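Local coordinates for protein endoglucanase (Ruminococcus champanellensis, PDB 6WQV) that probably cleaves internal beta-1,4 linkages of cellulose and, with broad specificity, related plant cell-wall polysaccharides, as a glycoside hydrolase of family 5, at residues S79-T84 and H119-W124; P44-S49 and Q91-W96; W268-I273 and R309-Y314. All blocks are in the same frame, centred on the assembly; numbering follows the deposited sequence.

Contact 1 (S79-T84 and H119-W124); sequences SWIDHT and HHENDW. With GLC (alpha-D-glucopyranose), chain E; BGC (beta-D-glucopyranose), chain B.
Two loops, the first with a short 3-10 turn at 81-82, follow the barrel strands 73-76 and 113-117 and run alongside each other, with Ser79 CA 4.8 Å from His119 CA and Ile81 CA 5.9 Å from Glu121 CA. The carboxylate of Glu121 carries most of the polar work. Its chain is bent at chi2 (-62°), which folds the carboxylate back onto the backbone at Trp80. There the syn lone pair of Glu121 OE2 accepts from Trp80 N in a short bond of 2.6 Å, and Ile81 N adds a weak one to the same oxygen. Glu121 OE1 receives Trp124 NE1 at 2.8 Å on its anti lone pair, the carboxylate oxygen lying in the indole plane, and a water donates both to it and to Thr84 OG1. Ser79 OG sits beside its own backbone N and accepts from His120 N over 2.9 Å (152°), while its hydroxyl also bonds to Asp34 O. Ile81 extends fully, CG1 anti to the backbone N, so that CD1 lies 3.6 Å from Asp123 CB and at the edge of the Trp124 ring. At the sugar end, His119 NE2 and GLC O3 form an almost straight hydrogen bond of 3.0 Å (171°). His119 CD2 lies 3.3 Å above the plane of the His120 ring, over its centre. Such a buried carboxylate, gripped by the Trp80 N-H, more weakly by that of Ile81, by an indole N-H and by a water, is consistent with a stabilised negative charge; with Ser79 it pins the loop whose two histidines line the glycan pocket.

Contact 2 (P44-S49 and Q91-W96); sequences PTPAQS and QIDEAW
Pro46 makes the closest approach, setting its CA 3.7 Å from Trp96 CE3, near the plane of the indole and at its edge, with CB coming against the same ring carbon. The carbonyl oxygen of Pro46 also lies in the plane of that ring, at its rim. Farther round the pyrrolidine, Pro46 CG meets the methyl of Ala95, CG to CB 3.9 Å. One turn on from the proline, Ser49 brings its CB to 3.9 Å from Trp96 CZ3, so the benzene side of the indole rests against two successive points of the short helix 46-50. Trp96 reaches them because its CG is anti to the backbone N (chi1 -178°), which sends the ring out from helix 94-108.

The next shell fixes the two helix starts. Thr45 and Gln48 form a capping box: Gln48 N donates to Thr45 OG1 at 3.0 Å (161°), and Thr45 N donates to Gln48 OE1 at 2.9 Å in a nearly straight bond (169°). Pro46 follows this N-cap directly, at a position where its missing N-H costs no helical hydrogen bond. On the other helix Asp93 is the N-cap, its OD2 accepting weakly from Trp96 N at 3.3 Å. A water ties the two starts together, donating to Pro44 O at 2.9 Å and to Asp93 OD2 at 3.1 Å.

Beyond these, the indole of Trp96 stacks on the ring of His83, and Pro44 packs on Thr37 and Asp82. With no direct hydrogen bond between the segments, apolar packing and one bridging water join two capped helix N-termini; the carboxylate of Asp93, next to such an end, would probably be favoured in its charged form.

Contact 3 (W268-I273 and R309-Y314); sequences WTLQEI and RIAKSY
Gln271 leaves its helix with CG anti to the backbone N (chi1 179°) and stays extended, which lays CB, CG, CD and OE1 along the hydroxyl end of the Tyr314 ring. Its CB comes first, 3.7 Å from Tyr314 CZ. The next carbon, Gln271 CG, is 3.6 Å from Tyr314 OH, and CD follows at a similar range from that oxygen. At the tip, Gln271 OE1 accepts a hydrogen bond of 3.0 Å from a water, and the same water is hydrogen-bonded to Tyr314 OH at 2.7 Å, lying in the plane of the phenol at its edge. The amide and the ring are turned 56° apart, so the two groups cross obliquely and do not stack flat. Behind CB, the backbone carbon takes over: Gln271 CA stands 4.1 Å from the centroid of the Tyr314 ring, 24° off its normal, a CH-pi contact over one face. Tyr314 OH also bonds to Gln267, one turn earlier on the helix of Gln271, so the phenol is anchored to that helix at its tip as well as over its face.

This is the junction of two neighbouring outer helices of a (beta/alpha)8 barrel, 263-278 and 297-313, on either side of strand 284-289 in chain order. Between 268-273 and 309-314 the closest CA atoms are those of Leu270 and Ala311, 6.4 Å apart.

Leu270 packs across the interface: its CD1 touches Ile310 CG2 at 3.6 Å, the two side chains crossing at about a right angle, and Leu270 CB lies 3.9 Å from Ile310 CG2. Inward, Leu270 packs on Ile286 of strand 284-289. Tyr314 is the first residue past the helix to leave helical backbone angles; its N and the hydroxyl of Ser313 both donate to Ile310 O, and Ser313 OG lies over the ring face opposite Gln271.

Contacts 1 and 2 form one continuous patch, their centres about 12 Å apart and their segments alternating along the chain. His83 and Trp80 join them: His83 O lies 2.8 Å from Asp93 N, a probable hydrogen bond, and Trp80 CE3 lies 3.6 Å from Trp96 CD1. Contact 1 reaches the bound sugars directly, whereas in contact 2 the Ser49 side chain remains about 12 Å from a bound BGC, placing it as a shell outside the pocket wall. Contact 3 lies across the chain's centre, later in sequence, its centre about 32 Å from that of contact 1 and 39 Å from that of contact 2; its Leu270 side chain is about 14 Å from the GLC.

Contact 1 (S79-T84 and H119-W124)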
loop_
_atom_site.group_PDB
_atom_site.type_symbol
_atom_site.label_atom_id
_atom_site.label_comp_id
_atom_site.label_asym_id
_atom_site.label_seq_id
_atom_site.Cartn_x
_atom_site.Cartn_y
_atom_site.Cartn_z
ATOM N N SER A 79 -9.623 4.686 -0.211
ATOM C CA SER A 79 -10.374 4.915 1.014
ATOM C C SER A 79 -11.851 4.765 0.693
ATOM O O SER A 79 -12.379 5.460 -0.179
ATOM C CB SER A 79 -10.059 6.281 1.609
ATOM O OG SER A 79 -8.706 6.315 2.031
ATOM N N TRP A 80 -12.499 3.820 1.368
ATOM C CA TRP A 80 -13.896 3.496 1.119
ATOM C C TRP A 80 -14.851 4.168 2.091
ATOM O O TRP A 80 -16.053 4.223 1.814
ATOM C CB TRP A 80 -14.072 1.973 1.189
ATOM C CG TRP A 80 -13.162 1.222 0.244
ATOM C CD1 TRP A 80 -11.861 0.860 0.465
ATOM C CD2 TRP A 80 -13.490 0.750 -1.077
ATOM N NE1 TRP A 80 -11.364 0.184 -0.628
ATOM C CE2 TRP A 80 -12.339 0.109 -1.585
ATOM C CE3 TRP A 80 -14.639 0.808 -1.874
ATOM C CZ2 TRP A 80 -12.305 -0.463 -2.859
ATOM C CZ3 TRP A 80 -14.603 0.229 -3.137
ATOM C CH2 TRP A 80 -13.448 -0.404 -3.611
ATOM N N ILE A 81 -14.336 4.725 3.189
ATOM C CA ILE A 81 -15.186 5.198 4.281
ATOM C C ILE A 81 -16.236 6.201 3.801
ATOM O O ILE A 81 -17.407 6.122 4.185
ATOM C CB ILE A 81 -14.323 5.756 5.427
ATOM C CG1 ILE A 81 -15.194 6.201 6.598
ATOM C CG2 ILE A 81 -13.456 6.917 4.948
ATOM C CD1 ILE A 81 -14.399 6.666 7.806
ATOM N N ASP A 82 -15.839 7.174 2.977
ATOM C CA ASP A 82 -16.798 8.197 2.567
ATOM C C ASP A 82 -17.761 7.709 1.491
ATOM O O ASP A 82 -18.600 8.495 1.026
ATOM C CB ASP A 82 -16.089 9.460 2.078
ATOM C CG ASP A 82 -15.164 10.044 3.113
ATOM O OD1 ASP A 82 -15.541 10.105 4.306
ATOM O OD2 ASP A 82 -14.047 10.443 2.723
ATOM N N HIS A 83 -17.650 6.438 1.090
ATOM C CA HIS A 83 -18.483 5.819 0.065
ATOM C C HIS A 83 -19.175 4.566 0.583
ATOM O O HIS A 83 -19.612 3.732 -0.215
ATOM C CB HIS A 83 -17.619 5.463 -1.148
ATOM C CG HIS A 83 -16.647 6.539 -1.504
ATOM N ND1 HIS A 83 -17.003 7.635 -2.258
ATOM C CD2 HIS A 83 -15.354 6.728 -1.144
ATOM C CE1 HIS A 83 -15.962 8.442 -2.374
ATOM N NE2 HIS A 83 -14.948 7.909 -1.718
ATOM N N THR A 84 -19.254 4.410 1.901
ATOM C CA THR A 84 -19.815 3.227 2.539
ATOM C C THR A 84 -21.071 3.620 3.304
ATOM O O THR A 84 -21.056 4.589 4.071
ATOM C CB THR A 84 -18.795 2.621 3.510
ATOM O OG1 THR A 84 -17.602 2.234 2.817
ATOM C CG2 THR A 84 -19.363 1.396 4.206
ATOM N N HIS A 119 -7.725 1.852 2.681
ATOM C CA HIS A 119 -6.633 2.751 3.028
ATOM C C HIS A 119 -6.964 3.539 4.286
ATOM O O HIS A 119 -6.742 3.042 5.398
ATOM C CB HIS A 119 -6.210 3.590 1.812
ATOM C CG HIS A 119 -4.808 4.107 1.896
ATOM N ND1 HIS A 119 -3.711 3.338 1.555
ATOM C CD2 HIS A 119 -4.320 5.307 2.286
ATOM C CE1 HIS A 119 -2.613 4.051 1.726
ATOM N NE2 HIS A 119 -2.956 5.249 2.167
ATOM N N HIS A 120 -7.434 4.781 4.176
ATOM C CA HIS A 120 -7.645 5.614 5.361
ATOM C C HIS A 120 -9.010 5.317 5.990
ATOM O O HIS A 120 -9.948 6.118 5.942
ATOM C CB HIS A 120 -7.527 7.091 5.017
ATOM C CG HIS A 120 -6.160 7.526 4.594
ATOM N ND1 HIS A 120 -5.018 7.186 5.284
ATOM C CD2 HIS A 120 -5.758 8.319 3.568
ATOM C CE1 HIS A 120 -3.968 7.733 4.698
ATOM N NE2 HIS A 120 -4.391 8.428 3.653
ATOM N N GLU A 121 -9.091 4.149 6.631
ATOM C CA GLU A 121 -10.304 3.665 7.275
ATOM C C GLU A 121 -10.256 3.817 8.789
ATOM O O GLU A 121 -11.144 3.316 9.483
ATOM C CB GLU A 121 -10.513 2.188 6.939
ATOM C CG GLU A 121 -10.585 1.889 5.446
ATOM C CD GLU A 121 -11.750 2.577 4.740
ATOM O OE1 GLU A 121 -12.912 2.502 5.177
ATOM O OE2 GLU A 121 -11.495 3.201 3.692
ATOM N N ASN A 122 -9.245 4.498 9.323
ATOM C CA ASN A 122 -8.987 4.457 10.757
ATOM C C ASN A 122 -10.089 5.086 11.603
ATOM O O ASN A 122 -10.089 4.872 12.822
ATOM C CB ASN A 122 -7.640 5.127 11.030
ATOM C CG ASN A 122 -6.569 4.712 10.030
ATOM O OD1 ASN A 122 -6.189 5.488 9.153
ATOM N ND2 ASN A 122 -6.081 3.486 10.158
ATOM N N ASP A 123 -11.030 5.832 11.015
ATOM C CA ASP A 123 -12.113 6.375 11.832
ATOM C C ASP A 123 -12.955 5.249 12.413
ATOM O O ASP A 123 -13.500 5.388 13.511
ATOM C CB ASP A 123 -13.006 7.338 11.053
ATOM C CG ASP A 123 -12.424 8.737 10.964
ATOM O OD1 ASP A 123 -11.323 8.967 11.510
ATOM O OD2 ASP A 123 -13.068 9.610 10.340
ATOM N N TRP A 124 -13.074 4.126 11.690
ATOM C CA TRP A 124 -13.775 2.952 12.204
ATOM C C TRP A 124 -12.881 1.740 12.439
ATOM O O TRP A 124 -13.223 0.903 13.276
ATOM C CB TRP A 124 -14.919 2.527 11.266
ATOM C CG TRP A 124 -14.470 2.100 9.895
ATOM C CD1 TRP A 124 -14.334 2.903 8.805
ATOM C CD2 TRP A 124 -14.112 0.773 9.459
ATOM N NE1 TRP A 124 -13.907 2.174 7.729
ATOM C CE2 TRP A 124 -13.761 0.863 8.100
ATOM C CE3 TRP A 124 -14.044 -0.476 10.091
ATOM C CZ2 TRP A 124 -13.355 -0.243 7.353
ATOM C CZ3 TRP A 124 -13.641 -1.576 9.347
ATOM C CH2 TRP A 124 -13.304 -1.451 7.993
HETATM C C1 GLC E . 1.662 6.039 5.077
HETATM C C2 GLC E . 0.335 6.225 4.364
HETATM C C3 GLC E . 0.221 7.216 3.287
HETATM C C4 GLC E . 0.906 8.505 3.674
HETATM C C5 GLC E . 2.363 8.172 3.893
HETATM C C6 GLC E . 3.270 9.377 4.077
HETATM O O1 GLC E . 2.506 5.086 4.579
HETATM O O2 GLC E . -0.108 4.899 3.945
HETATM O O3 GLC E . -1.220 7.456 3.075
HETATM O O4 GLC E . 0.716 9.468 2.633
HETATM O O5 GLC E . 2.479 7.329 5.108
HETATM O O6 GLC E . 2.947 10.078 5.198
HETATM C C2 BGC B . 0.562 11.771 2.116
HETATM C C3 BGC B . 0.102 13.093 2.638
HETATM C C4 BGC B . -1.304 13.040 3.178
HETATM C C5 BGC B . -1.452 11.955 4.222
HETATM C C6 BGC B . -2.846 11.713 4.706
HETATM C C1 BGC B . 0.421 10.676 3.166
HETATM O O2 BGC B . 1.944 11.847 1.688
HETATM O O3 BGC B . 0.180 14.079 1.547
HETATM O O4 BGC B . -1.621 14.303 3.874
HETATM O O5 BGC B . -0.990 10.659 3.650
HETATM O O6 BGC B . -2.820 10.815 5.821
HETATM O O HOH W 1 -15.672 1.649 4.844
#

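Contact 2 (P44-S49 and Q91-W96)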
loop_
_atom_site.group_PDB
_atom_site.type_symbol
_atom_site.label_atom_id
_atom_site.label_comp_id
_atom_site.label_asym_id
_atom_site.label_seq_id
_atom_site.Cartn_x
_atom_site.Cartn_y
_atom_site.Cartn_z
ATOM N N PRO A 44 -19.293 12.670 -0.477
ATOM C CA PRO A 44 -18.665 13.152 -1.711
ATOM C C PRO A 44 -19.020 12.280 -2.900
ATOM O O PRO A 44 -19.203 11.065 -2.781
ATOM C CB PRO A 44 -17.165 13.063 -1.405
ATOM C CG PRO A 44 -17.066 11.911 -0.418
ATOM C CD PRO A 44 -18.315 12.050 0.441
ATOM N N THR A 45 -19.110 12.919 -4.064
ATOM C CA THR A 45 -19.155 12.181 -5.309
ATOM C C THR A 45 -17.778 11.574 -5.573
ATOM O O THR A 45 -16.778 11.984 -4.974
ATOM C CB THR A 45 -19.508 13.109 -6.465
ATOM O OG1 THR A 45 -18.424 14.022 -6.675
ATOM C CG2 THR A 45 -20.781 13.886 -6.186
ATOM N N PRO A 46 -17.697 10.584 -6.459
ATOM C CA PRO A 46 -16.375 10.044 -6.824
ATOM C C PRO A 46 -15.400 11.121 -7.273
ATOM O O PRO A 46 -14.227 11.089 -6.882
ATOM C CB PRO A 46 -16.703 9.027 -7.928
ATOM C CG PRO A 46 -18.117 8.569 -7.586
ATOM C CD PRO A 46 -18.811 9.805 -7.037
ATOM N N ALA A 47 -15.862 12.095 -8.056
ATOM C CA ALA A 47 -14.959 13.135 -8.535
ATOM C C ALA A 47 -14.511 14.040 -7.393
ATOM O O ALA A 47 -13.343 14.447 -7.336
ATOM C CB ALA A 47 -15.631 13.941 -9.647
ATOM N N GLN A 48 -15.419 14.365 -6.471
ATOM C CA GLN A 48 -15.043 15.204 -5.335
ATOM C C GLN A 48 -13.973 14.536 -4.482
ATOM O O GLN A 48 -13.064 15.204 -3.977
ATOM C CB GLN A 48 -16.277 15.533 -4.495
ATOM C CG GLN A 48 -17.181 16.559 -5.147
ATOM C CD GLN A 48 -18.526 16.711 -4.463
ATOM O OE1 GLN A 48 -19.012 15.797 -3.793
ATOM N NE2 GLN A 48 -19.140 17.870 -4.636
ATOM N N SER A 49 -14.070 13.219 -4.298
ATOM C CA SER A 49 -13.055 12.502 -3.533
ATOM C C SER A 49 -11.727 12.453 -4.279
ATOM O O SER A 49 -10.675 12.796 -3.726
ATOM C CB SER A 49 -13.521 11.071 -3.255
ATOM O OG SER A 49 -14.636 11.036 -2.385
ATOM N N GLN A 91 -23.130 -0.864 2.554
ATOM C CA GLN A 91 -23.162 -0.899 1.101
ATOM C C GLN A 91 -22.232 0.154 0.520
ATOM O O GLN A 91 -22.308 1.335 0.871
ATOM C CB GLN A 91 -24.591 -0.642 0.632
ATOM C CG GLN A 91 -24.724 -0.514 -0.855
ATOM C CD GLN A 91 -24.488 -1.823 -1.564
ATOM O OE1 GLN A 91 -24.954 -2.875 -1.126
ATOM N NE2 GLN A 91 -23.747 -1.770 -2.660
ATOM N N ILE A 92 -21.370 -0.272 -0.400
ATOM C CA ILE A 92 -20.463 0.645 -1.079
ATOM C C ILE A 92 -21.194 1.293 -2.249
ATOM O O ILE A 92 -21.852 0.615 -3.045
ATOM C CB ILE A 92 -19.196 -0.091 -1.537
ATOM C CG1 ILE A 92 -18.420 -0.591 -0.319
ATOM C CG2 ILE A 92 -18.336 0.819 -2.394
ATOM C CD1 ILE A 92 -17.347 -1.588 -0.661
ATOM N N ASP A 93 -21.091 2.619 -2.343
ATOM C CA ASP A 93 -21.691 3.374 -3.436
ATOM C C ASP A 93 -21.287 2.797 -4.787
ATOM O O ASP A 93 -20.100 2.639 -5.084
ATOM C CB ASP A 93 -21.216 4.824 -3.303
ATOM C CG ASP A 93 -21.824 5.751 -4.326
ATOM O OD1 ASP A 93 -23.069 5.822 -4.409
ATOM O OD2 ASP A 93 -21.047 6.437 -5.025
ATOM N N GLU A 94 -22.296 2.482 -5.603
ATOM C CA GLU A 94 -22.036 1.863 -6.901
ATOM C C GLU A 94 -21.151 2.739 -7.785
ATOM O O GLU A 94 -20.255 2.229 -8.470
ATOM C CB GLU A 94 -23.359 1.567 -7.605
ATOM C CG GLU A 94 -23.215 0.818 -8.908
ATOM C CD GLU A 94 -22.808 -0.628 -8.712
ATOM O OE1 GLU A 94 -22.628 -1.054 -7.549
ATOM O OE2 GLU A 94 -22.671 -1.336 -9.729
ATOM N N ALA A 95 -21.405 4.053 -7.814
ATOM C CA ALA A 95 -20.601 4.931 -8.658
ATOM C C ALA A 95 -19.137 4.902 -8.242
ATOM O O ALA A 95 -18.238 4.991 -9.087
ATOM C CB ALA A 95 -21.138 6.361 -8.603
ATOM N N TRP A 96 -18.876 4.785 -6.942
ATOM C CA TRP A 96 -17.500 4.700 -6.471
ATOM C C TRP A 96 -16.866 3.385 -6.884
ATOM O O TRP A 96 -15.736 3.357 -7.374
ATOM C CB TRP A 96 -17.472 4.823 -4.957
ATOM C CG TRP A 96 -16.102 4.788 -4.369
ATOM C CD1 TRP A 96 -15.580 3.827 -3.547
ATOM C CD2 TRP A 96 -15.079 5.772 -4.534
ATOM N NE1 TRP A 96 -14.295 4.157 -3.197
ATOM C CE2 TRP A 96 -13.965 5.348 -3.793
ATOM C CE3 TRP A 96 -15.002 6.972 -5.240
ATOM C CZ2 TRP A 96 -12.788 6.078 -3.731
ATOM C CZ3 TRP A 96 -13.837 7.697 -5.181
ATOM C CH2 TRP A 96 -12.743 7.252 -4.430
HETATM O O HOH W 2 -19.031 8.428 -3.873
#

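Contact 3 (W268-I273 and R309-Y314)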
loop_
_atom_site.group_PDB
_atom_site.type_symbol
_atom_site.label_atom_id
_atom_site.label_comp_id
_atom_site.label_asym_id
_atom_site.label_seq_id
_atom_site.Cartn_x
_atom_site.Cartn_y
_atom_site.Cartn_z
ATOM N N TRP A 268 21.029 -1.752 7.608
ATOM C CA TRP A 268 20.505 -2.391 8.811
ATOM C C TRP A 268 18.986 -2.435 8.776
ATOM O O TRP A 268 18.375 -3.469 9.068
ATOM C CB TRP A 268 20.976 -1.635 10.051
ATOM C CG TRP A 268 20.534 -2.275 11.332
ATOM C CD1 TRP A 268 21.216 -3.217 12.047
ATOM C CD2 TRP A 268 19.312 -2.035 12.047
ATOM N NE1 TRP A 268 20.499 -3.577 13.162
ATOM C CE2 TRP A 268 19.328 -2.865 13.186
ATOM C CE3 TRP A 268 18.209 -1.201 11.836
ATOM C CZ2 TRP A 268 18.284 -2.887 14.112
ATOM C CZ3 TRP A 268 17.175 -1.221 12.759
ATOM C CH2 TRP A 268 17.221 -2.058 13.881
ATOM N N THR A 269 18.357 -1.313 8.422
ATOM C CA THR A 269 16.901 -1.243 8.398
ATOM C C THR A 269 16.313 -2.252 7.423
ATOM O O THR A 269 15.363 -2.971 7.756
ATOM C CB THR A 269 16.481 0.187 8.048
ATOM O OG1 THR A 269 16.899 1.061 9.105
ATOM C CG2 THR A 269 14.979 0.279 7.845
ATOM N N LEU A 270 16.864 -2.328 6.210
ATOM C CA LEU A 270 16.313 -3.244 5.217
ATOM C C LEU A 270 16.618 -4.690 5.578
ATOM O O LEU A 270 15.779 -5.575 5.374
ATOM C CB LEU A 270 16.821 -2.871 3.822
ATOM C CG LEU A 270 16.351 -1.486 3.371
ATOM C CD1 LEU A 270 16.988 -1.077 2.053
ATOM C CD2 LEU A 270 14.827 -1.420 3.244
ATOM N N GLN A 271 17.805 -4.946 6.133
ATOM C CA GLN A 271 18.133 -6.286 6.609
ATOM C C GLN A 271 17.161 -6.747 7.687
ATOM O O GLN A 271 16.851 -7.942 7.772
ATOM C CB GLN A 271 19.566 -6.302 7.143
ATOM C CG GLN A 271 20.039 -7.634 7.685
ATOM C CD GLN A 271 21.473 -7.578 8.200
ATOM O OE1 GLN A 271 22.377 -8.175 7.612
ATOM N NE2 GLN A 271 21.687 -6.857 9.297
ATOM N N GLU A 272 16.660 -5.820 8.510
ATOM C CA GLU A 272 15.709 -6.206 9.551
ATOM C C GLU A 272 14.398 -6.695 8.943
ATOM O O GLU A 272 13.779 -7.634 9.464
ATOM C CB GLU A 272 15.441 -5.028 10.487
ATOM C CG GLU A 272 16.567 -4.731 11.451
ATOM C CD GLU A 272 16.812 -5.864 12.419
ATOM O OE1 GLU A 272 15.954 -6.092 13.297
ATOM O OE2 GLU A 272 17.858 -6.537 12.292
ATOM N N ILE A 273 13.943 -6.055 7.866
ATOM C CA ILE A 273 12.756 -6.542 7.166
ATOM C C ILE A 273 13.005 -7.942 6.621
ATOM O O ILE A 273 12.163 -8.840 6.751
ATOM C CB ILE A 273 12.344 -5.555 6.056
ATOM C CG1 ILE A 273 12.035 -4.186 6.671
ATOM C CG2 ILE A 273 11.158 -6.095 5.272
ATOM C CD1 ILE A 273 11.846 -3.058 5.669
ATOM N N ARG A 309 19.168 -0.842 -4.462
ATOM C CA ARG A 309 20.228 -1.842 -4.535
ATOM C C ARG A 309 20.169 -2.771 -3.331
ATOM O O ARG A 309 20.223 -3.999 -3.472
ATOM C CB ARG A 309 21.605 -1.169 -4.624
ATOM C CG ARG A 309 22.800 -2.138 -4.701
ATOM C CD ARG A 309 24.178 -1.457 -4.622
ATOM N NE ARG A 309 24.311 -0.657 -3.410
ATOM C CZ ARG A 309 24.586 -1.162 -2.214
ATOM N NH1 ARG A 309 24.770 -2.467 -2.070
ATOM N NH2 ARG A 309 24.675 -0.359 -1.162
ATOM N N ILE A 310 20.058 -2.196 -2.136
ATOM C CA ILE A 310 20.025 -3.017 -0.930
ATOM C C ILE A 310 18.745 -3.844 -0.878
ATOM O O ILE A 310 18.782 -5.045 -0.570
ATOM C CB ILE A 310 20.200 -2.136 0.321
ATOM C CG1 ILE A 310 21.576 -1.468 0.325
ATOM C CG2 ILE A 310 20.046 -2.979 1.574
ATOM C CD1 ILE A 310 21.706 -0.336 1.338
ATOM N N ALA A 311 17.597 -3.232 -1.179
ATOM C CA ALA A 311 16.343 -3.979 -1.161
ATOM C C ALA A 311 16.411 -5.168 -2.113
ATOM O O ALA A 311 16.053 -6.292 -1.744
ATOM C CB ALA A 311 15.164 -3.058 -1.487
ATOM N N LYS A 312 16.904 -4.951 -3.334
ATOM C CA LYS A 312 17.027 -6.057 -4.285
ATOM C C LYS A 312 17.985 -7.129 -3.777
ATOM O O LYS A 312 17.773 -8.321 -4.030
ATOM C CB LYS A 312 17.462 -5.539 -5.658
ATOM C CG LYS A 312 17.484 -6.587 -6.747
ATOM C CD LYS A 312 17.878 -5.993 -8.092
ATOM C CE LYS A 312 17.979 -7.069 -9.149
ATOM N NZ LYS A 312 18.563 -6.538 -10.407
ATOM N N SER A 313 19.030 -6.732 -3.043
ATOM C CA SER A 313 19.990 -7.705 -2.534
ATOM C C SER A 313 19.370 -8.612 -1.478
ATOM O O SER A 313 19.898 -9.698 -1.227
ATOM C CB SER A 313 21.243 -7.009 -1.984
ATOM O OG SER A 313 21.060 -6.499 -0.675
ATOM N N TYR A 314 18.264 -8.184 -0.861
ATOM C CA TYR A 314 17.490 -9.016 0.058
ATOM C C TYR A 314 16.229 -9.567 -0.599
ATOM O O TYR A 314 15.358 -10.101 0.096
ATOM C CB TYR A 314 17.130 -8.241 1.338
ATOM C CG TYR A 314 18.337 -7.930 2.199
ATOM C CD1 TYR A 314 19.111 -8.948 2.739
ATOM C CD2 TYR A 314 18.711 -6.614 2.451
ATOM C CE1 TYR A 314 20.231 -8.667 3.511
ATOM C CE2 TYR A 314 19.832 -6.324 3.226
ATOM C CZ TYR A 314 20.578 -7.352 3.752
ATOM O OH TYR A 314 21.691 -7.100 4.530
HETATM O O HOH W 3 23.356 -9.166 4.914
#